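Local coordinates for protein exodeoxyribonuclease 10 (Escherichia coli, PDB 4FZX) that degrades single- and double-stranded DNA in the 3' to 5' direction as a distributive, magnesium-dependent DEDDh exonuclease, at residues C[19-24]-C[69-74]; C[74-79]-C[156-161]; C[116-119]-C[124-127]. All coordinates share one frame; numbering follows the deposited sequence.

Contact 1: C[19-24]-C[69-74]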
# COMPACT_ATOMS: atom_id res chain seq x y z
N ILE C 19 18.83 -29.33 -23.89
CA ILE C 19 18.19 -28.05 -24.08
C ILE C 19 17.17 -28.16 -25.21
O ILE C 19 17.32 -29.00 -26.12
CB ILE C 19 19.22 -26.98 -24.44
CG1 ILE C 19 18.57 -25.59 -24.45
CG2 ILE C 19 19.88 -27.30 -25.81
CD1 ILE C 19 19.59 -24.43 -24.59
N ALA C 20 16.16 -27.30 -25.16
CA ALA C 20 15.11 -27.31 -26.17
C ALA C 20 14.43 -25.95 -26.22
O ALA C 20 14.54 -25.16 -25.27
CB ALA C 20 14.10 -28.39 -25.86
N SER C 21 13.70 -25.69 -27.31
CA SER C 21 12.86 -24.50 -27.40
C SER C 21 11.67 -24.67 -28.35
O SER C 21 11.70 -25.50 -29.26
CB SER C 21 13.68 -23.26 -27.80
OG SER C 21 14.05 -23.29 -29.17
N VAL C 22 10.64 -23.86 -28.14
CA VAL C 22 9.62 -23.64 -29.16
C VAL C 22 9.39 -22.14 -29.30
O VAL C 22 9.76 -21.35 -28.42
CB VAL C 22 8.30 -24.32 -28.78
CG1 VAL C 22 8.43 -25.83 -28.92
CG2 VAL C 22 7.89 -23.93 -27.36
N ASP C 23 8.78 -21.74 -30.41
CA ASP C 23 8.45 -20.34 -30.60
C ASP C 23 6.95 -20.18 -30.50
O ASP C 23 6.19 -21.04 -30.96
CB ASP C 23 8.97 -19.83 -31.95
CG ASP C 23 10.50 -19.88 -32.06
OD1 ASP C 23 11.18 -19.97 -31.02
OD2 ASP C 23 11.02 -19.87 -33.19
N VAL C 24 6.53 -19.11 -29.83
CA VAL C 24 5.12 -18.73 -29.84
C VAL C 24 4.93 -17.52 -30.75
O VAL C 24 5.56 -16.48 -30.56
CB VAL C 24 4.60 -18.42 -28.40
CG1 VAL C 24 3.16 -17.91 -28.45
CG2 VAL C 24 4.69 -19.68 -27.52
N PRO C 69 24.47 -21.88 -30.15
CA PRO C 69 24.22 -20.88 -31.21
C PRO C 69 22.95 -21.13 -32.03
O PRO C 69 22.37 -20.18 -32.53
CB PRO C 69 25.47 -20.96 -32.09
CG PRO C 69 26.53 -21.56 -31.17
CD PRO C 69 25.77 -22.55 -30.33
N HIS C 70 22.47 -22.37 -32.05
CA HIS C 70 21.23 -22.70 -32.78
C HIS C 70 19.99 -22.08 -32.16
O HIS C 70 18.96 -21.95 -32.82
CB HIS C 70 21.05 -24.21 -32.86
CG HIS C 70 22.16 -24.91 -33.57
ND1 HIS C 70 22.83 -25.98 -33.02
CD2 HIS C 70 22.73 -24.68 -34.77
CE1 HIS C 70 23.78 -26.37 -33.85
NE2 HIS C 70 23.74 -25.60 -34.92
N TYR C 71 20.13 -21.64 -30.92
CA TYR C 71 19.04 -21.03 -30.17
C TYR C 71 19.07 -19.50 -30.22
O TYR C 71 18.10 -18.84 -29.79
CB TYR C 71 19.04 -21.54 -28.72
CG TYR C 71 18.78 -23.04 -28.65
CD1 TYR C 71 17.48 -23.53 -28.53
CD2 TYR C 71 19.81 -23.96 -28.86
CE1 TYR C 71 17.23 -24.92 -28.56
CE2 TYR C 71 19.57 -25.33 -28.91
CZ TYR C 71 18.27 -25.81 -28.74
OH TYR C 71 18.03 -27.16 -28.77
N TYR C 72 20.15 -18.93 -30.77
CA TYR C 72 20.19 -17.49 -31.08
C TYR C 72 19.09 -17.10 -32.05
O TYR C 72 18.54 -17.95 -32.77
CB TYR C 72 21.55 -17.05 -31.64
CG TYR C 72 22.73 -17.27 -30.71
CD1 TYR C 72 22.54 -17.37 -29.34
CD2 TYR C 72 24.02 -17.33 -31.20
CE1 TYR C 72 23.60 -17.63 -28.49
CE2 TYR C 72 25.10 -17.56 -30.35
CZ TYR C 72 24.88 -17.71 -29.00
OH TYR C 72 25.94 -17.91 -28.14
N GLY C 73 18.73 -15.82 -32.05
CA GLY C 73 17.87 -15.26 -33.10
C GLY C 73 16.51 -14.78 -32.62
O GLY C 73 15.58 -14.65 -33.43
N SER C 74 16.37 -14.55 -31.31
CA SER C 74 15.12 -14.07 -30.73
C SER C 74 15.36 -12.83 -29.88
O SER C 74 16.38 -12.72 -29.19
CB SER C 74 14.48 -15.18 -29.88
OG SER C 74 13.14 -14.87 -29.50
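I19 lies over one face of the Y71 ring, while S21 meets the same ring at its edge. The delta carbon of I19 does the covering: CD1 stands 4.3 Å from the centroid of the Y71 ring and only 7° off the ring normal, a CH-pi contact almost directly above the centre. The fully extended branch puts it there, with CG1 trans to the backbone N (chi1 -172°) and chi2 also trans, which carries CD1 out over the ring. The second branch takes the phenol end, CG2 of I19 lying 3.7 Å from CZ of Y71. S21 turns its hydroxyl between its own backbone N and carbonyl carbon (chi1 74°), which brings OG near the ring plane, 3.5 Å from CD1 of Y71. I19 and S21 belong to strand 16-25 of the RNase H-like sheet of a DEDDh exonuclease, and the loop ahead of strand 76-79 covers this face of it. A20, whose CB points away from the tyrosine, instead touches A136 of helix 136-154, and its backbone pairs with that of D6, a ligand of bound sodium. The ring of Y71 reaches across to strand 28-36, where OH is hydrogen-bonded to ND1 of H35. With an alanine here, CD1 of I19 would probably face a gap and the imidazole of H35 would lose its phenol partner. At the other end of the residue, the carbonyl O of Y71 accepts from NH1 of R3 on strand 2-9.

Contact 2: C[74-79]-C[156-161]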
# COMPACT_ATOMS: atom_id res chain seq x y z
N SER C 74 16.37 -14.55 -31.31
CA SER C 74 15.12 -14.07 -30.73
C SER C 74 15.36 -12.83 -29.88
O SER C 74 16.38 -12.72 -29.19
CB SER C 74 14.48 -15.18 -29.88
OG SER C 74 13.14 -14.87 -29.50
N GLU C 75 14.39 -11.91 -29.86
CA GLU C 75 14.44 -10.78 -28.94
C GLU C 75 14.03 -11.18 -27.50
O GLU C 75 14.46 -10.55 -26.51
CB GLU C 75 13.55 -9.65 -29.45
CG GLU C 75 13.88 -9.20 -30.90
CD GLU C 75 15.18 -8.41 -30.98
OE1 GLU C 75 16.26 -9.01 -31.19
OE2 GLU C 75 15.12 -7.17 -30.82
N TRP C 76 13.22 -12.23 -27.40
CA TRP C 76 12.60 -12.64 -26.15
C TRP C 76 12.84 -14.12 -25.86
O TRP C 76 12.50 -14.99 -26.67
CB TRP C 76 11.09 -12.38 -26.20
CG TRP C 76 10.73 -10.99 -26.60
CD1 TRP C 76 10.15 -10.60 -27.78
CD2 TRP C 76 10.88 -9.80 -25.82
NE1 TRP C 76 9.96 -9.25 -27.79
CE2 TRP C 76 10.41 -8.73 -26.60
CE3 TRP C 76 11.43 -9.53 -24.56
CZ2 TRP C 76 10.43 -7.40 -26.14
CZ3 TRP C 76 11.45 -8.22 -24.11
CH2 TRP C 76 10.95 -7.17 -24.90
N TYR C 77 13.44 -14.40 -24.72
CA TYR C 77 13.54 -15.78 -24.25
C TYR C 77 12.67 -15.95 -23.03
O TYR C 77 12.67 -15.09 -22.13
CB TYR C 77 14.99 -16.12 -23.92
CG TYR C 77 15.84 -16.19 -25.15
CD1 TYR C 77 15.98 -17.38 -25.84
CD2 TYR C 77 16.41 -15.04 -25.69
CE1 TYR C 77 16.68 -17.43 -27.04
CE2 TYR C 77 17.11 -15.08 -26.88
CZ TYR C 77 17.22 -16.27 -27.56
OH TYR C 77 17.96 -16.33 -28.71
N VAL C 78 11.87 -17.01 -23.04
CA VAL C 78 10.88 -17.24 -22.00
C VAL C 78 11.23 -18.55 -21.29
O VAL C 78 11.55 -19.55 -21.94
CB VAL C 78 9.44 -17.34 -22.60
CG1 VAL C 78 8.40 -17.55 -21.50
CG2 VAL C 78 9.08 -16.07 -23.43
N ALA C 79 11.19 -18.55 -19.97
CA ALA C 79 11.44 -19.77 -19.22
C ALA C 79 10.65 -19.74 -17.94
O ALA C 79 10.30 -18.67 -17.45
CB ALA C 79 12.94 -19.94 -18.94
N TRP C 156 -1.22 -8.93 -21.67
CA TRP C 156 0.15 -8.39 -21.58
C TRP C 156 0.93 -8.58 -22.87
O TRP C 156 0.77 -9.58 -23.56
CB TRP C 156 0.93 -8.99 -20.39
CG TRP C 156 0.40 -8.60 -19.05
CD1 TRP C 156 -0.22 -7.42 -18.71
CD2 TRP C 156 0.50 -9.36 -17.84
NE1 TRP C 156 -0.54 -7.42 -17.37
CE2 TRP C 156 -0.14 -8.62 -16.82
CE3 TRP C 156 1.00 -10.64 -17.54
CZ2 TRP C 156 -0.23 -9.08 -15.50
CZ3 TRP C 156 0.89 -11.10 -16.22
CH2 TRP C 156 0.29 -10.31 -15.22
N THR C 157 1.76 -7.60 -23.20
CA THR C 157 2.65 -7.69 -24.36
C THR C 157 3.96 -8.24 -23.90
O THR C 157 4.23 -8.27 -22.70
CB THR C 157 2.94 -6.29 -24.96
OG1 THR C 157 3.52 -5.47 -23.94
CG2 THR C 157 1.65 -5.64 -25.47
N ALA C 158 4.81 -8.60 -24.85
CA ALA C 158 6.17 -9.01 -24.56
C ALA C 158 6.90 -8.00 -23.66
O ALA C 158 7.55 -8.38 -22.69
CB ALA C 158 6.94 -9.23 -25.84
N GLU C 159 6.69 -6.71 -23.93
CA GLU C 159 7.32 -5.62 -23.17
C GLU C 159 6.84 -5.56 -21.73
O GLU C 159 7.62 -5.34 -20.81
CB GLU C 159 7.04 -4.28 -23.86
CG GLU C 159 7.71 -4.11 -25.21
CD GLU C 159 9.20 -3.90 -25.07
OE1 GLU C 159 9.92 -4.09 -26.08
OE2 GLU C 159 9.66 -3.56 -23.95
N GLN C 160 5.52 -5.65 -21.54
CA GLN C 160 4.96 -5.58 -20.20
C GLN C 160 5.46 -6.74 -19.38
O GLN C 160 5.81 -6.60 -18.20
CB GLN C 160 3.45 -5.62 -20.25
CG GLN C 160 2.81 -4.31 -20.63
CD GLN C 160 1.33 -4.46 -20.83
OE1 GLN C 160 0.88 -5.07 -21.80
NE2 GLN C 160 0.55 -3.95 -19.88
N MSE C 161 5.55 -7.89 -20.04
CA MSE C 161 5.93 -9.14 -19.38
C MSE C 161 7.39 -9.11 -18.95
O MSE C 161 7.73 -9.61 -17.87
CB MSE C 161 5.66 -10.33 -20.31
CG MSE C 161 4.20 -10.64 -20.46
SE MSE C 161 3.86 -12.30 -21.40
CE MSE C 161 4.12 -11.66 -23.25
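The methyl group of A158 presses on the indole of W76, and this is the tight part of the contact. CB of A158 lies 3.7 Å from the centroid of the five-membered ring of W76, 18° off its normal, in a CH-pi contact over the face. It is nearest to CE2 of W76, at 3.6 Å, with NE1 equally close. CB of E75 lies over the opposite face, displaced toward the rim, so the indole sits between its chain neighbour and the first turn of the helix. With CG beside the backbone N (chi1 -52°), W76 swings its ring out from strand 76-79 toward that turn. The strand runs parallel to both its neighbours, 2-9 and 95-98, in the mixed sheet of the RNase H-like fold, and W76 also touches L2, E95 and I97 on them. Helix 158-165, which follows the long helix 136-154, packs beside the start of the strand, and the buried selenomethionine M161 touches L147, M151 and L102. The solvent side is looser. E159 sends its CB away from the strand, but a bend at chi2 returns the carboxylate to the six-membered ring, where OE1 lies 3.3 Å from CZ2 of W76. The carboxylate meets the ring edge with the two planes 83° apart, an approach probably favoured by the slightly positive C-H rim of the indole. At the helix start a capping box holds the exposed end: Q160 N donates to OG1 of T157 at 3.1 Å, and T157 N returns a bond to OE1 of Q160.

Contact 3: C[116-119]-C[124-127]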
# COMPACT_ATOMS: atom_id res chain seq x y z
N ALA C 116 2.28 -27.83 -11.76
CA ALA C 116 1.15 -27.41 -10.94
C ALA C 116 0.28 -26.36 -11.66
O ALA C 116 -0.94 -26.44 -11.64
CB ALA C 116 1.61 -26.90 -9.61
N LEU C 117 0.93 -25.40 -12.31
CA LEU C 117 0.23 -24.38 -13.08
C LEU C 117 -0.52 -25.05 -14.23
O LEU C 117 -1.71 -24.82 -14.42
CB LEU C 117 1.23 -23.38 -13.66
CG LEU C 117 1.44 -21.97 -13.09
CD1 LEU C 117 0.36 -21.50 -12.11
CD2 LEU C 117 2.84 -21.80 -12.53
N TYR C 118 0.18 -25.86 -15.01
CA TYR C 118 -0.44 -26.57 -16.12
C TYR C 118 -1.68 -27.34 -15.66
O TYR C 118 -2.72 -27.33 -16.33
CB TYR C 118 0.54 -27.53 -16.77
CG TYR C 118 0.02 -28.17 -18.03
CD1 TYR C 118 -0.58 -29.43 -18.01
CD2 TYR C 118 0.15 -27.53 -19.26
CE1 TYR C 118 -1.03 -30.03 -19.17
CE2 TYR C 118 -0.32 -28.12 -20.43
CZ TYR C 118 -0.91 -29.37 -20.38
OH TYR C 118 -1.38 -29.96 -21.53
N LYS C 119 -1.57 -28.04 -14.53
CA LYS C 119 -2.69 -28.81 -14.00
C LYS C 119 -3.86 -27.90 -13.59
O LYS C 119 -4.98 -28.08 -14.07
CB LYS C 119 -2.24 -29.70 -12.83
CG LYS C 119 -3.37 -30.12 -11.90
CD LYS C 119 -3.71 -31.62 -12.04
CE LYS C 119 -5.03 -31.98 -11.35
NZ LYS C 119 -5.08 -31.50 -9.93
N ASN C 124 -4.22 -27.74 -22.19
CA ASN C 124 -4.17 -28.93 -23.02
C ASN C 124 -3.34 -28.60 -24.23
O ASN C 124 -3.78 -27.85 -25.09
CB ASN C 124 -5.59 -29.35 -23.43
CG ASN C 124 -5.64 -30.71 -24.10
OD1 ASN C 124 -4.92 -31.64 -23.72
ND2 ASN C 124 -6.54 -30.86 -25.07
N VAL C 125 -2.07 -28.99 -24.18
CA VAL C 125 -1.19 -28.83 -25.34
C VAL C 125 -0.89 -30.21 -25.95
O VAL C 125 -0.87 -31.22 -25.25
CB VAL C 125 0.12 -28.09 -24.95
CG1 VAL C 125 1.05 -29.01 -24.14
CG2 VAL C 125 0.82 -27.52 -26.18
N GLN C 126 -0.73 -30.25 -27.26
CA GLN C 126 -0.26 -31.45 -27.92
C GLN C 126 1.23 -31.53 -27.71
O GLN C 126 1.98 -30.69 -28.23
CB GLN C 126 -0.57 -31.37 -29.42
CG GLN C 126 -0.42 -32.69 -30.17
CD GLN C 126 -0.77 -32.53 -31.65
OE1 GLN C 126 -1.95 -32.54 -32.03
NE2 GLN C 126 0.25 -32.32 -32.48
N THR C 127 1.67 -32.48 -26.89
CA THR C 127 3.09 -32.67 -26.66
C THR C 127 3.69 -33.59 -27.71
O THR C 127 2.97 -34.34 -28.36
CB THR C 127 3.39 -33.21 -25.26
OG1 THR C 127 2.74 -34.48 -25.07
CG2 THR C 127 2.93 -32.24 -24.20
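Y118 directs its phenol end at the backbone of V125, and the hydroxyl is the group that makes the contact. V125 N donates to OH of Y118 over 2.9 Å, and with an N-H...O angle of 166° the bond is nearly straight. The amide nitrogen lies near the ring plane, so the bonded amide meets the tyrosine at its edge. The reach of Y118 comes from the first torsion: CG is trans to the backbone N (chi1 -173°), which carries the ring from the flank of the helix across to the returning chain. V125 crosses the tyrosine at about a right angle. Its CG1 branch, turned into the space between backbone N and carbonyl carbon (chi1 73°), comes down beside the phenol, 3.7 Å from OH of Y118 and 4.1 Å from CE2 of the same ring. On the other side of the bonded amide, CA of N124 rests 3.3 Å from OH of Y118, while its CB points away from the helix segment. The contact thus ties helix 114-120 to the irregular chain that leaves it and leads to helix 136-154, the long helix of the DEDDh exonuclease fold that supplies the sodium ligand D139. Both side chains also lean on that helix, Y118 on I142 and V125 on Y141 and A145, so the polar link is flanked by apolar packing. L123, in the turn between the segments, touches the tyrosine as well.

Contact 1 is buried, whereas contacts 2 and 3 lie at the surface. Contacts 1 and 2 join end to end at S74 and reach the same sheet: the first lays a loop against strand 16-25, the second sets strand 76-79 against the last helix. They also touch directly, the carbonyl O of Y71 lying 2.7 Å from OH of Y77, a probable hydrogen bond. Contact 3, its centre about 20 Å from the centre of either of the others, leaves the sheet aside and closes a short turn beside helix 136-154. Contacts 1 and 2 rest on an aliphatic group over an aromatic face; contact 3 uses its phenol as a hydrogen-bond acceptor.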